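Local coordinates for protein type II restriction enzyme NgoMIV (Neisseria gonorrhoeae, PDB 1FIU) that recognises the double-stranded DNA sequence 5'-GCCGGC-3' and cleaves it after the first G, acting as a magnesium-dependent homotetrameric type II restriction endonuclease, at residues I[72-77]-I[92-97]; I[85-90]-I[280-285]; I[141-146]-I[182-187]; I[178-183]-I[212-217]. One frame throughout, in Å; residues are numbered along the deposited sequence.

Contact 1. Residues I[72-77]-I[92-97]; sequences ICSEFV and WNVKQV
S74 OG is the one side-chain oxygen of the helix that meets strand 92-96, and its polar partner is a water at 2.8 Å. The same water accepts a weak bond from Q96 N at 3.5 Å, making a loose bridge from a helix side chain to the strand backbone. S74 OG itself stands 3.8 Å from Q96 N, too far for a direct bond, and the water spans the separation. The buried hydroxyl also touches the V94 CG1 methyl, which lies 3.6 Å from S74 OG on a side chain directed to the helix. OG is anti to the backbone N (chi1 -170°), a torsion that sets it beside the carbonyl carbon and in reach of both water and methyl. V94 CG1 also rests 3.7 Å from the carbonyl oxygen S74 O.

Helix 62-81 here packs on the edge strand of this chain's mixed sheet. The axes of helix 72-77 and strand 92-96 run nearly antiparallel, at 171°, and approach to 7.9 Å, with S74 and K95 the closest pair of CA atoms. One turn on from S74, V77 continues the apolar side of the interface: V77 CG1 meets V94 CG1 at 4.1 Å, and the two valine side chains cross at about a right angle. Q78, further along the helix, also touches V94. Q96 lies at the margin and its amide NE2 turns back to the helix, bonding E70 OE1. The side chain of Q96 is about 6 Å, nearest atoms, from that of D140, a magnesium ligand.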
loop_
_atom_site.group_PDB
_atom_site.type_symbol
_atom_site.label_atom_id
_atom_site.label_comp_id
_atom_site.label_asym_id
_atom_site.label_seq_id
_atom_site.Cartn_x
_atom_site.Cartn_y
_atom_site.Cartn_z
ATOM N N ILE I 72 8.947 -12.117 -28.818
ATOM C CA ILE I 72 10.211 -11.542 -29.254
ATOM C C ILE I 72 10.977 -10.910 -28.078
ATOM O O ILE I 72 12.200 -11.008 -28.010
ATOM C CB ILE I 72 9.939 -10.551 -30.400
ATOM C CG1 ILE I 72 9.464 -11.374 -31.612
ATOM C CG2 ILE I 72 11.172 -9.752 -30.725
ATOM C CD1 ILE I 72 8.874 -10.560 -32.771
ATOM N N CYS I 73 10.254 -10.266 -27.159
ATOM C CA CYS I 73 10.900 -9.706 -25.974
ATOM C C CYS I 73 11.520 -10.835 -25.150
ATOM O O CYS I 73 12.655 -10.708 -24.662
ATOM C CB CYS I 73 9.879 -8.948 -25.115
ATOM S SG CYS I 73 9.555 -7.247 -25.708
ATOM N N SER I 74 10.785 -11.942 -25.020
ATOM C CA SER I 74 11.264 -13.096 -24.259
ATOM C C SER I 74 12.565 -13.656 -24.823
ATOM O O SER I 74 13.510 -13.967 -24.074
ATOM C CB SER I 74 10.212 -14.195 -24.273
ATOM O OG SER I 74 10.560 -15.210 -23.347
ATOM N N GLU I 75 12.616 -13.792 -26.146
ATOM C CA GLU I 75 13.800 -14.327 -26.806
ATOM C C GLU I 75 15.011 -13.427 -26.619
ATOM O O GLU I 75 16.110 -13.914 -26.407
ATOM C CB GLU I 75 13.511 -14.546 -28.298
ATOM C CG GLU I 75 12.458 -15.600 -28.504
ATOM C CD GLU I 75 12.104 -15.814 -29.956
ATOM O OE1 GLU I 75 12.516 -14.998 -30.810
ATOM O OE2 GLU I 75 11.399 -16.808 -30.237
ATOM N N PHE I 76 14.804 -12.113 -26.693
ATOM C CA PHE I 76 15.885 -11.167 -26.502
ATOM C C PHE I 76 16.413 -11.274 -25.074
ATOM O O PHE I 76 17.622 -11.291 -24.860
ATOM C CB PHE I 76 15.402 -9.728 -26.747
ATOM C CG PHE I 76 16.371 -8.691 -26.290
ATOM C CD1 PHE I 76 17.509 -8.386 -27.042
ATOM C CD2 PHE I 76 16.197 -8.074 -25.053
ATOM C CE1 PHE I 76 18.463 -7.482 -26.556
ATOM C CE2 PHE I 76 17.134 -7.183 -24.560
ATOM C CZ PHE I 76 18.268 -6.881 -25.302
ATOM N N VAL I 77 15.502 -11.328 -24.097
ATOM C CA VAL I 77 15.927 -11.408 -22.705
ATOM C C VAL I 77 16.688 -12.703 -22.447
ATOM O O VAL I 77 17.768 -12.695 -21.845
ATOM C CB VAL I 77 14.724 -11.278 -21.734
ATOM C CG1 VAL I 77 15.155 -11.654 -20.290
ATOM C CG2 VAL I 77 14.217 -9.828 -21.743
ATOM N N TRP I 92 18.919 -20.466 -15.002
ATOM C CA TRP I 92 17.795 -19.574 -15.318
ATOM C C TRP I 92 16.879 -20.025 -16.437
ATOM O O TRP I 92 17.327 -20.651 -17.390
ATOM C CB TRP I 92 18.338 -18.185 -15.694
ATOM C CG TRP I 92 19.301 -17.587 -14.711
ATOM C CD1 TRP I 92 20.665 -17.590 -14.790
ATOM C CD2 TRP I 92 18.968 -16.901 -13.495
ATOM N NE1 TRP I 92 21.204 -16.942 -13.698
ATOM C CE2 TRP I 92 20.189 -16.515 -12.884
ATOM C CE3 TRP I 92 17.756 -16.574 -12.862
ATOM C CZ2 TRP I 92 20.238 -15.821 -11.668
ATOM C CZ3 TRP I 92 17.803 -15.878 -11.653
ATOM C CH2 TRP I 92 19.037 -15.511 -11.067
ATOM N N ASN I 93 15.592 -19.709 -16.308
ATOM C CA ASN I 93 14.633 -20.029 -17.351
ATOM C C ASN I 93 13.887 -18.749 -17.663
ATOM O O ASN I 93 13.564 -17.968 -16.761
ATOM C CB ASN I 93 13.650 -21.086 -16.876
ATOM C CG ASN I 93 14.347 -22.359 -16.436
ATOM O OD1 ASN I 93 15.077 -22.985 -17.218
ATOM N ND2 ASN I 93 14.138 -22.747 -15.182
ATOM N N VAL I 94 13.625 -18.519 -18.938
ATOM C CA VAL I 94 12.886 -17.318 -19.335
ATOM C C VAL I 94 11.721 -17.793 -20.171
ATOM O O VAL I 94 11.913 -18.560 -21.114
ATOM C CB VAL I 94 13.747 -16.380 -20.210
ATOM C CG1 VAL I 94 12.926 -15.125 -20.600
ATOM C CG2 VAL I 94 14.994 -15.980 -19.476
ATOM N N LYS I 95 10.510 -17.376 -19.846
ATOM C CA LYS I 95 9.406 -17.824 -20.662
ATOM C C LYS I 95 8.187 -16.941 -20.720
ATOM O O LYS I 95 7.839 -16.224 -19.771
ATOM C CB LYS I 95 8.965 -19.234 -20.274
ATOM C CG LYS I 95 8.154 -19.306 -19.002
ATOM C CD LYS I 95 7.562 -20.692 -18.799
ATOM C CE LYS I 95 6.722 -20.736 -17.537
ATOM N NZ LYS I 95 6.243 -22.113 -17.202
ATOM N N GLN I 96 7.557 -16.994 -21.890
ATOM C CA GLN I 96 6.343 -16.262 -22.135
ATOM C C GLN I 96 5.304 -17.130 -21.445
ATOM O O GLN I 96 5.214 -18.342 -21.699
ATOM C CB GLN I 96 6.109 -16.157 -23.641
ATOM C CG GLN I 96 4.790 -15.563 -23.973
ATOM C CD GLN I 96 4.549 -15.452 -25.459
ATOM O OE1 GLN I 96 5.171 -16.150 -26.269
ATOM N NE2 GLN I 96 3.628 -14.579 -25.826
ATOM N N VAL I 97 4.532 -16.535 -20.550
ATOM C CA VAL I 97 3.567 -17.313 -19.800
ATOM C C VAL I 97 2.288 -17.725 -20.513
ATOM O O VAL I 97 2.020 -18.920 -20.652
ATOM C CB VAL I 97 3.184 -16.597 -18.500
ATOM C CG1 VAL I 97 2.242 -17.479 -17.685
ATOM C CG2 VAL I 97 4.440 -16.288 -17.698
HETATM O O HOH W 1 9.882 -17.715 -24.397
#

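Contact 2. Residues I[85-90]-I[280-285]; sequences QHIRPG and LPLDLA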
loop_
_atom_site.group_PDB
_atom_site.type_symbol
_atom_site.label_atom_id
_atom_site.label_comp_id
_atom_site.label_asym_id
_atom_site.label_seq_id
_atom_site.Cartn_x
_atom_site.Cartn_y
_atom_site.Cartn_z
ATOM N N GLN I 85 26.179 -14.871 -17.048
ATOM C CA GLN I 85 26.359 -15.885 -16.005
ATOM C C GLN I 85 27.515 -15.591 -15.025
ATOM O O GLN I 85 27.477 -16.028 -13.873
ATOM C CB GLN I 85 26.542 -17.263 -16.649
ATOM C CG GLN I 85 26.815 -18.374 -15.645
ATOM C CD GLN I 85 25.541 -19.006 -15.087
ATOM O OE1 GLN I 85 25.594 -19.786 -14.132
ATOM N NE2 GLN I 85 24.398 -18.688 -15.694
ATOM N N HIS I 86 28.544 -14.872 -15.462
ATOM C CA HIS I 86 29.662 -14.552 -14.569
ATOM C C HIS I 86 29.345 -13.444 -13.572
ATOM O O HIS I 86 30.024 -13.316 -12.553
ATOM C CB HIS I 86 30.926 -14.179 -15.372
ATOM C CG HIS I 86 30.760 -12.979 -16.248
ATOM N ND1 HIS I 86 29.822 -12.923 -17.257
ATOM C CD2 HIS I 86 31.409 -11.790 -16.267
ATOM C CE1 HIS I 86 29.899 -11.751 -17.861
ATOM N NE2 HIS I 86 30.854 -11.045 -17.282
ATOM N N ILE I 87 28.340 -12.618 -13.855
ATOM C CA ILE I 87 27.997 -11.585 -12.891
ATOM C C ILE I 87 26.706 -11.929 -12.140
ATOM O O ILE I 87 26.402 -11.313 -11.116
ATOM C CB ILE I 87 27.866 -10.180 -13.522
ATOM C CG1 ILE I 87 26.766 -10.171 -14.570
ATOM C CG2 ILE I 87 29.232 -9.735 -14.107
ATOM C CD1 ILE I 87 26.480 -8.764 -15.113
ATOM N N ARG I 88 25.960 -12.917 -12.646
ATOM C CA ARG I 88 24.712 -13.366 -12.007
ATOM C C ARG I 88 24.476 -14.835 -12.377
ATOM O O ARG I 88 23.602 -15.191 -13.173
ATOM C CB ARG I 88 23.519 -12.502 -12.455
ATOM C CG ARG I 88 22.290 -12.593 -11.510
ATOM C CD ARG I 88 22.567 -12.035 -10.097
ATOM N NE ARG I 88 21.325 -11.691 -9.387
ATOM C CZ ARG I 88 20.566 -12.540 -8.685
ATOM N NH1 ARG I 88 20.913 -13.827 -8.570
ATOM N NH2 ARG I 88 19.444 -12.107 -8.118
ATOM N N PRO I 89 25.279 -15.715 -11.789
ATOM C CA PRO I 89 25.179 -17.147 -12.047
ATOM C C PRO I 89 23.867 -17.782 -11.607
ATOM O O PRO I 89 23.180 -17.268 -10.718
ATOM C CB PRO I 89 26.389 -17.715 -11.301
ATOM C CG PRO I 89 26.638 -16.748 -10.215
ATOM C CD PRO I 89 26.398 -15.407 -10.879
ATOM N N GLY I 90 23.506 -18.891 -12.257
ATOM C CA GLY I 90 22.284 -19.586 -11.879
ATOM C C GLY I 90 21.748 -20.423 -13.018
ATOM O O GLY I 90 22.211 -20.288 -14.156
ATOM N N LEU I 280 17.926 -3.787 -20.044
ATOM C CA LEU I 280 17.201 -4.791 -19.267
ATOM C C LEU I 280 17.987 -6.020 -18.816
ATOM O O LEU I 280 17.948 -6.374 -17.621
ATOM C CB LEU I 280 15.920 -5.216 -19.998
ATOM C CG LEU I 280 15.053 -6.218 -19.215
ATOM C CD1 LEU I 280 14.736 -5.674 -17.808
ATOM C CD2 LEU I 280 13.772 -6.493 -19.991
ATOM N N PRO I 281 18.712 -6.693 -19.728
ATOM C CA PRO I 281 19.468 -7.881 -19.286
ATOM C C PRO I 281 20.418 -7.577 -18.131
ATOM O O PRO I 281 20.453 -8.309 -17.137
ATOM C CB PRO I 281 20.216 -8.308 -20.545
ATOM C CG PRO I 281 19.315 -7.840 -21.655
ATOM C CD PRO I 281 18.885 -6.469 -21.174
ATOM N N LEU I 282 21.168 -6.479 -18.225
ATOM C CA LEU I 282 22.080 -6.111 -17.140
ATOM C C LEU I 282 21.325 -5.708 -15.866
ATOM O O LEU I 282 21.784 -5.991 -14.754
ATOM C CB LEU I 282 23.017 -4.968 -17.576
ATOM C CG LEU I 282 24.356 -5.409 -18.167
ATOM C CD1 LEU I 282 25.033 -4.205 -18.834
ATOM C CD2 LEU I 282 25.261 -6.002 -17.066
ATOM N N ASP I 283 20.171 -5.044 -16.002
ATOM C CA ASP I 283 19.413 -4.673 -14.808
ATOM C C ASP I 283 18.860 -5.937 -14.110
ATOM O O ASP I 283 18.638 -5.924 -12.911
ATOM C CB ASP I 283 18.285 -3.699 -15.155
ATOM C CG ASP I 283 18.780 -2.257 -15.237
ATOM O OD1 ASP I 283 19.968 -2.022 -14.928
ATOM O OD2 ASP I 283 17.975 -1.377 -15.585
ATOM N N LEU I 284 18.651 -7.016 -14.861
ATOM C CA LEU I 284 18.194 -8.269 -14.258
ATOM C C LEU I 284 19.358 -8.986 -13.543
ATOM O O LEU I 284 19.155 -10.013 -12.890
ATOM C CB LEU I 284 17.630 -9.191 -15.338
ATOM C CG LEU I 284 16.297 -8.764 -15.976
ATOM C CD1 LEU I 284 15.947 -9.755 -17.075
ATOM C CD2 LEU I 284 15.179 -8.701 -14.941
ATOM N N ALA I 285 20.573 -8.462 -13.657
ATOM C CA ALA I 285 21.725 -9.095 -13.008
ATOM C C ALA I 285 22.133 -8.443 -11.676
ATOM O O ALA I 285 23.136 -8.850 -11.081
ATOM C CB ALA I 285 22.927 -9.079 -13.968
#
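R88 and A285 meet along most of the arginine side chain. R88 CB begins the contact 3.8 Å from A285 CB. R88 CG, set anti to the backbone N (chi1 -161°), comes next and lies 3.8 Å from A285 CA. At chi2 (65°) the chain bends, and this carries R88 CD to 3.4 Å from A285 O, the shortest approach between the two segments. R88 NE is 3.8 Å from the same oxygen, which sits at the edge of the guanidinium and in its plane, although no hydrogen bond joins them. The polar tip is engaged beyond the two segments: NE forms a salt bridge with the terminal carboxylate of V286, and NH2 forms one with V286 of the second subunit. A285 O in turn accepts a hydrogen bond from R145 NH1 of that subunit.

I87 supplies the apolar half. Its CG1 takes the crowded position between backbone N and carbonyl carbon (chi1 61°), and CD1 beyond it touches L282 CD2 at 3.6 Å and A285 CB at 3.7 Å. The I87 and L282 side chains cross at about a right angle. Within 85-90 the loop is pinned by a reciprocal pair: G90 N donates to Q85 OE1 at 2.9 Å, and Q85 NE2 donates to G90 O at 3.1 Å. The contact thus joins the loop between helix 62-81 and strand 92-96 to the C-terminal helical turn, where P281 and L284 pack on helix 62-81 and L280 on strand 215-220.

Contact 3. Residues I[141-146]-I[182-187]; sequences IIVTRN and ASISCK. With MG (magnesium ion), chain Q; ACY (acetic acid), chain R.
I141 and I184 face each other from adjacent antiparallel strands, their CB atoms 3.8 Å apart and their side chains crossing obliquely. In both, CG1 is anti to the carbonyl carbon (chi1 -64° and -61°). I184 CD1 ends 4.0 Å from V143 CG2, and I141 CD1 ends 3.6 Å from C186 SG, so each isoleucine reaches past its direct partner. V143 meets A182 across the other hydrogen-bonded pair, CB to CB at 4.0 Å. I141, V143, A182 and I184 share one face of the sheet; I142 and S183 occupy the other. Four backbone bonds fix the register, among them I184 N to I141 O at 2.9 Å and V143 N to A182 O at 3.0 Å.

Further along the second strand, C186 O binds one of the two magnesium ions at 2.2 Å. Two waters, an acetate oxygen probably from the crystallisation liquor, D140 and a DNA phosphate complete the shell. K187 NZ donates to the same acetate oxygen at 3.0 Å and also bonds N197. P139-D140 leading into one strand and S185-C186-K187 ending the other fit the PD-(D/E)XK nuclease motif, with S185 where the acidic residue usually stands.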
loop_
_atom_site.group_PDB
_atom_site.type_symbol
_atom_site.label_atom_id
_atom_site.label_comp_id
_atom_site.label_asym_id
_atom_site.label_seq_id
_atom_site.Cartn_x
_atom_site.Cartn_y
_atom_site.Cartn_z
ATOM N N ILE I 141 5.737 -12.361 -19.121
ATOM C CA ILE I 141 6.991 -13.106 -19.219
ATOM C C ILE I 141 7.569 -13.244 -17.824
ATOM O O ILE I 141 7.521 -12.318 -17.036
ATOM C CB ILE I 141 8.062 -12.331 -20.052
ATOM C CG1 ILE I 141 7.595 -12.178 -21.504
ATOM C CG2 ILE I 141 9.421 -13.059 -20.021
ATOM C CD1 ILE I 141 8.451 -11.195 -22.292
ATOM N N ILE I 142 8.125 -14.408 -17.519
ATOM C CA ILE I 142 8.752 -14.561 -16.224
ATOM C C ILE I 142 10.154 -15.110 -16.402
ATOM O O ILE I 142 10.451 -15.791 -17.400
ATOM C CB ILE I 142 7.982 -15.529 -15.252
ATOM C CG1 ILE I 142 7.856 -16.929 -15.866
ATOM C CG2 ILE I 142 6.650 -14.924 -14.853
ATOM C CD1 ILE I 142 7.139 -17.952 -14.950
ATOM N N VAL I 143 11.031 -14.742 -15.468
ATOM C CA VAL I 143 12.383 -15.297 -15.407
ATOM C C VAL I 143 12.391 -16.016 -14.063
ATOM O O VAL I 143 11.940 -15.466 -13.070
ATOM C CB VAL I 143 13.493 -14.229 -15.392
ATOM C CG1 VAL I 143 14.881 -14.905 -15.390
ATOM C CG2 VAL I 143 13.359 -13.338 -16.627
ATOM N N THR I 144 12.864 -17.265 -14.048
ATOM C CA THR I 144 12.905 -18.044 -12.812
ATOM C C THR I 144 14.290 -18.634 -12.590
ATOM O O THR I 144 15.073 -18.772 -13.539
ATOM C CB THR I 144 11.864 -19.187 -12.849
ATOM O OG1 THR I 144 12.161 -20.065 -13.941
ATOM C CG2 THR I 144 10.456 -18.614 -13.071
ATOM N N ARG I 145 14.587 -18.966 -11.331
ATOM C CA ARG I 145 15.879 -19.559 -10.956
ATOM C C ARG I 145 15.618 -20.921 -10.324
ATOM O O ARG I 145 14.872 -21.023 -9.361
ATOM C CB ARG I 145 16.616 -18.694 -9.920
ATOM C CG ARG I 145 18.083 -19.112 -9.743
ATOM C CD ARG I 145 18.796 -18.315 -8.686
ATOM N NE ARG I 145 20.181 -18.763 -8.544
ATOM C CZ ARG I 145 21.098 -18.141 -7.813
ATOM N NH1 ARG I 145 20.779 -17.032 -7.150
ATOM N NH2 ARG I 145 22.343 -18.621 -7.746
ATOM N N ASN I 146 16.236 -21.961 -10.879
ATOM C CA ASN I 146 16.108 -23.294 -10.322
ATOM C C ASN I 146 16.972 -23.392 -9.076
ATOM O O ASN I 146 17.947 -22.660 -8.919
ATOM C CB ASN I 146 16.553 -24.328 -11.357
ATOM C CG ASN I 146 15.509 -24.551 -12.433
ATOM O OD1 ASN I 146 15.827 -25.004 -13.540
ATOM N ND2 ASN I 146 14.250 -24.259 -12.110
ATOM N N ALA I 182 11.913 -12.563 -11.995
ATOM C CA ALA I 182 11.354 -11.351 -12.596
ATOM C C ALA I 182 10.006 -11.520 -13.255
ATOM O O ALA I 182 9.694 -12.581 -13.822
ATOM C CB ALA I 182 12.331 -10.793 -13.656
ATOM N N SER I 183 9.225 -10.439 -13.189
ATOM C CA SER I 183 7.926 -10.316 -13.854
ATOM C C SER I 183 8.188 -9.239 -14.904
ATOM O O SER I 183 8.565 -8.115 -14.560
ATOM C CB SER I 183 6.849 -9.792 -12.911
ATOM O OG SER I 183 5.669 -9.450 -13.659
ATOM N N ILE I 184 8.028 -9.603 -16.171
ATOM C CA ILE I 184 8.249 -8.663 -17.269
ATOM C C ILE I 184 6.940 -8.499 -18.014
ATOM O O ILE I 184 6.496 -9.396 -18.702
ATOM C CB ILE I 184 9.326 -9.199 -18.225
ATOM C CG1 ILE I 184 10.652 -9.368 -17.474
ATOM C CG2 ILE I 184 9.458 -8.250 -19.437
ATOM C CD1 ILE I 184 11.716 -10.093 -18.256
ATOM N N SER I 185 6.315 -7.343 -17.846
ATOM C CA SER I 185 5.063 -7.035 -18.504
ATOM C C SER I 185 5.398 -6.337 -19.835
ATOM O O SER I 185 6.285 -5.483 -19.882
ATOM C CB SER I 185 4.258 -6.102 -17.599
ATOM O OG SER I 185 3.335 -5.352 -18.362
ATOM N N CYS I 186 4.699 -6.717 -20.910
ATOM C CA CYS I 186 4.926 -6.115 -22.236
ATOM C C CYS I 186 3.677 -5.378 -22.709
ATOM O O CYS I 186 2.557 -5.826 -22.483
ATOM C CB CYS I 186 5.233 -7.207 -23.283
ATOM S SG CYS I 186 6.700 -8.177 -22.962
ATOM N N LYS I 187 3.887 -4.247 -23.376
ATOM C CA LYS I 187 2.776 -3.489 -23.948
ATOM C C LYS I 187 3.251 -2.971 -25.307
ATOM O O LYS I 187 4.137 -2.125 -25.366
ATOM C CB LYS I 187 2.396 -2.333 -23.029
ATOM C CG LYS I 187 1.872 -2.841 -21.684
ATOM C CD LYS I 187 1.297 -1.730 -20.799
ATOM C CE LYS I 187 0.629 -2.314 -19.540
ATOM N NZ LYS I 187 -0.454 -3.279 -19.913
HETATM MG MG MG Q . 1.017 -7.070 -21.464
HETATM C C ACY R . 0.683 -6.449 -18.427
HETATM O O ACY R . 1.055 -5.817 -19.528
HETATM O OXT ACY R . 0.364 -7.644 -18.335
HETATM C CH3 ACY R . 0.668 -5.609 -17.160
HETATM O O HOH W 2 -0.305 -5.493 -22.116
HETATM O O HOH W 3 1.224 -8.171 -23.392
#

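Contact 4. Residues I[178-183]-I[212-217]; sequences PLLHAS and RLPHIV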
loop_
_atom_site.group_PDB
_atom_site.type_symbol
_atom_site.label_atom_id
_atom_site.label_comp_id
_atom_site.label_asym_id
_atom_site.label_seq_id
_atom_site.Cartn_x
_atom_site.Cartn_y
_atom_site.Cartn_z
ATOM N N PRO I 178 11.071 -23.619 -7.595
ATOM C CA PRO I 178 11.987 -22.625 -8.164
ATOM C C PRO I 178 11.597 -21.235 -7.670
ATOM O O PRO I 178 10.492 -21.036 -7.194
ATOM C CB PRO I 178 11.766 -22.746 -9.665
ATOM C CG PRO I 178 11.218 -24.119 -9.838
ATOM C CD PRO I 178 10.321 -24.306 -8.661
ATOM N N LEU I 179 12.513 -20.293 -7.816
ATOM C CA LEU I 179 12.291 -18.907 -7.391
ATOM C C LEU I 179 11.904 -18.018 -8.572
ATOM O O LEU I 179 12.433 -18.164 -9.670
ATOM C CB LEU I 179 13.576 -18.359 -6.761
ATOM C CG LEU I 179 13.935 -18.971 -5.391
ATOM C CD1 LEU I 179 15.449 -18.940 -5.167
ATOM C CD2 LEU I 179 13.198 -18.180 -4.290
ATOM N N LEU I 180 10.958 -17.108 -8.339
ATOM C CA LEU I 180 10.546 -16.168 -9.386
ATOM C C LEU I 180 11.557 -15.013 -9.332
ATOM O O LEU I 180 11.662 -14.318 -8.320
ATOM C CB LEU I 180 9.112 -15.670 -9.139
ATOM C CG LEU I 180 8.602 -14.656 -10.181
ATOM C CD1 LEU I 180 8.702 -15.272 -11.579
ATOM C CD2 LEU I 180 7.161 -14.239 -9.859
ATOM N N HIS I 181 12.308 -14.822 -10.419
ATOM C CA HIS I 181 13.335 -13.789 -10.468
ATOM C C HIS I 181 12.770 -12.473 -10.991
ATOM O O HIS I 181 13.117 -11.398 -10.486
ATOM C CB HIS I 181 14.483 -14.234 -11.387
ATOM C CG HIS I 181 15.642 -13.290 -11.391
ATOM N ND1 HIS I 181 16.046 -12.591 -12.512
ATOM C CD2 HIS I 181 16.472 -12.924 -10.391
ATOM C CE1 HIS I 181 17.085 -11.838 -12.193
ATOM N NE2 HIS I 181 17.365 -12.027 -10.917
ATOM N N ALA I 182 11.913 -12.563 -11.995
ATOM C CA ALA I 182 11.354 -11.351 -12.596
ATOM C C ALA I 182 10.006 -11.520 -13.255
ATOM O O ALA I 182 9.694 -12.581 -13.822
ATOM C CB ALA I 182 12.331 -10.793 -13.656
ATOM N N SER I 183 9.225 -10.439 -13.189
ATOM C CA SER I 183 7.926 -10.316 -13.854
ATOM C C SER I 183 8.188 -9.239 -14.904
ATOM O O SER I 183 8.565 -8.115 -14.560
ATOM C CB SER I 183 6.849 -9.792 -12.911
ATOM O OG SER I 183 5.669 -9.450 -13.659
ATOM N N ARG I 212 12.238 -12.311 -1.202
ATOM C CA ARG I 212 12.566 -11.067 -1.916
ATOM C C ARG I 212 11.645 -10.850 -3.118
ATOM O O ARG I 212 11.334 -11.763 -3.856
ATOM C CB ARG I 212 14.028 -11.046 -2.405
ATOM C CG ARG I 212 14.461 -9.616 -2.896
ATOM C CD ARG I 212 15.898 -9.534 -3.453
ATOM N NE ARG I 212 16.194 -8.176 -3.917
ATOM C CZ ARG I 212 17.341 -7.768 -4.468
ATOM N NH1 ARG I 212 18.354 -8.608 -4.650
ATOM N NH2 ARG I 212 17.478 -6.490 -4.842
ATOM N N LEU I 213 11.215 -9.613 -3.292
ATOM C CA LEU I 213 10.355 -9.263 -4.408
ATOM C C LEU I 213 11.096 -9.470 -5.712
ATOM O O LEU I 213 12.282 -9.146 -5.807
ATOM C CB LEU I 213 10.016 -7.772 -4.321
ATOM C CG LEU I 213 8.943 -7.264 -5.306
ATOM C CD1 LEU I 213 7.591 -7.853 -4.947
ATOM C CD2 LEU I 213 8.865 -5.739 -5.199
ATOM N N PRO I 214 10.424 -10.052 -6.719
ATOM C CA PRO I 214 11.054 -10.257 -8.036
ATOM C C PRO I 214 11.264 -8.883 -8.685
ATOM O O PRO I 214 10.709 -7.881 -8.240
ATOM C CB PRO I 214 9.976 -10.964 -8.859
ATOM C CG PRO I 214 9.057 -11.621 -7.832
ATOM C CD PRO I 214 9.075 -10.642 -6.643
ATOM N N HIS I 215 12.079 -8.852 -9.732
ATOM C CA HIS I 215 12.177 -7.637 -10.538
ATOM C C HIS I 215 10.737 -7.468 -11.093
ATOM O O HIS I 215 10.069 -8.448 -11.425
ATOM C CB HIS I 215 13.106 -7.860 -11.733
ATOM C CG HIS I 215 14.554 -7.813 -11.380
ATOM N ND1 HIS I 215 15.292 -8.931 -11.040
ATOM C CD2 HIS I 215 15.411 -6.766 -11.329
ATOM C CE1 HIS I 215 16.541 -8.572 -10.802
ATOM N NE2 HIS I 215 16.639 -7.264 -10.970
ATOM N N ILE I 216 10.254 -6.231 -11.202
ATOM C CA ILE I 216 8.927 -5.946 -11.762
ATOM C C ILE I 216 9.190 -4.835 -12.781
ATOM O O ILE I 216 9.458 -3.677 -12.401
ATOM C CB ILE I 216 7.923 -5.453 -10.682
ATOM C CG1 ILE I 216 7.730 -6.541 -9.599
ATOM C CG2 ILE I 216 6.551 -5.174 -11.324
ATOM C CD1 ILE I 216 6.857 -6.112 -8.450
ATOM N N VAL I 217 9.129 -5.184 -14.065
ATOM C CA VAL I 217 9.428 -4.191 -15.111
ATOM C C VAL I 217 8.404 -4.236 -16.230
ATOM O O VAL I 217 7.620 -5.175 -16.337
ATOM C CB VAL I 217 10.824 -4.448 -15.712
ATOM C CG1 VAL I 217 11.895 -4.365 -14.615
ATOM C CG2 VAL I 217 10.843 -5.849 -16.413
HETATM O O HOH W 4 5.800 -6.618 -14.458
#
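Strand 179-183 runs beside strand 215-217 in parallel, the axes 13° apart in direction. S183 N bonds H215 O at 2.8 Å, and V217 N bonds S183 O at 3.0 Å. H181 O receives two N-H groups of one residue: H215 N at 2.9 Å and, more weakly, H215 ND1 at 3.3 Å, the oxygen lying in the plane of the H215 ring at its edge. H215 CG is anti to the carbonyl carbon (chi1 -78°), beside the backbone N, which brings the ring to the H181 side chain, and an edge of it meets the face of the H181 ring. This is an offset edge-to-face pair, centroids 4.8 Å apart and planes at 61°.

H181 and A182 both face V143, a classic beta bulge in the strand. The two strands are sheet neighbours joined through helix 197-208, a beta-alpha-beta unit, and L205 of that helix touches both S183 and I216. On the P214 side, L180 CD2 packs 3.8 Å from P214 CG. H215 CB lies 3.6 Å from A182 CB. Beyond, a water joins the strands, lying 2.9 Å from S183 OG and donating to V217 O. At the subunit interface R212 of the second subunit packs on both H181 and H215.

Strand 92-96 of contact 1, strand 141-145 of contact 3 and strand 179-187, shared by contacts 3 and 4, lie side by side in one sheet, with strand 215-220 next. K95 O and I142 N, 2.9 Å apart, probably bond contact 1 to contact 3. The centre of contact 2 is about 14 Å from those of contacts 1 and 3, yet L284 CD1 touches V77 CG1 and L284 CD2 touches A182 CB, each at 3.8 Å. Contact 3 holds the metal ligand C186; the side chains of S74 and L284 are about 7 and 11 Å from that of C186. Contacts 2 and 4 meet the second subunit, as does R145 of contact 3.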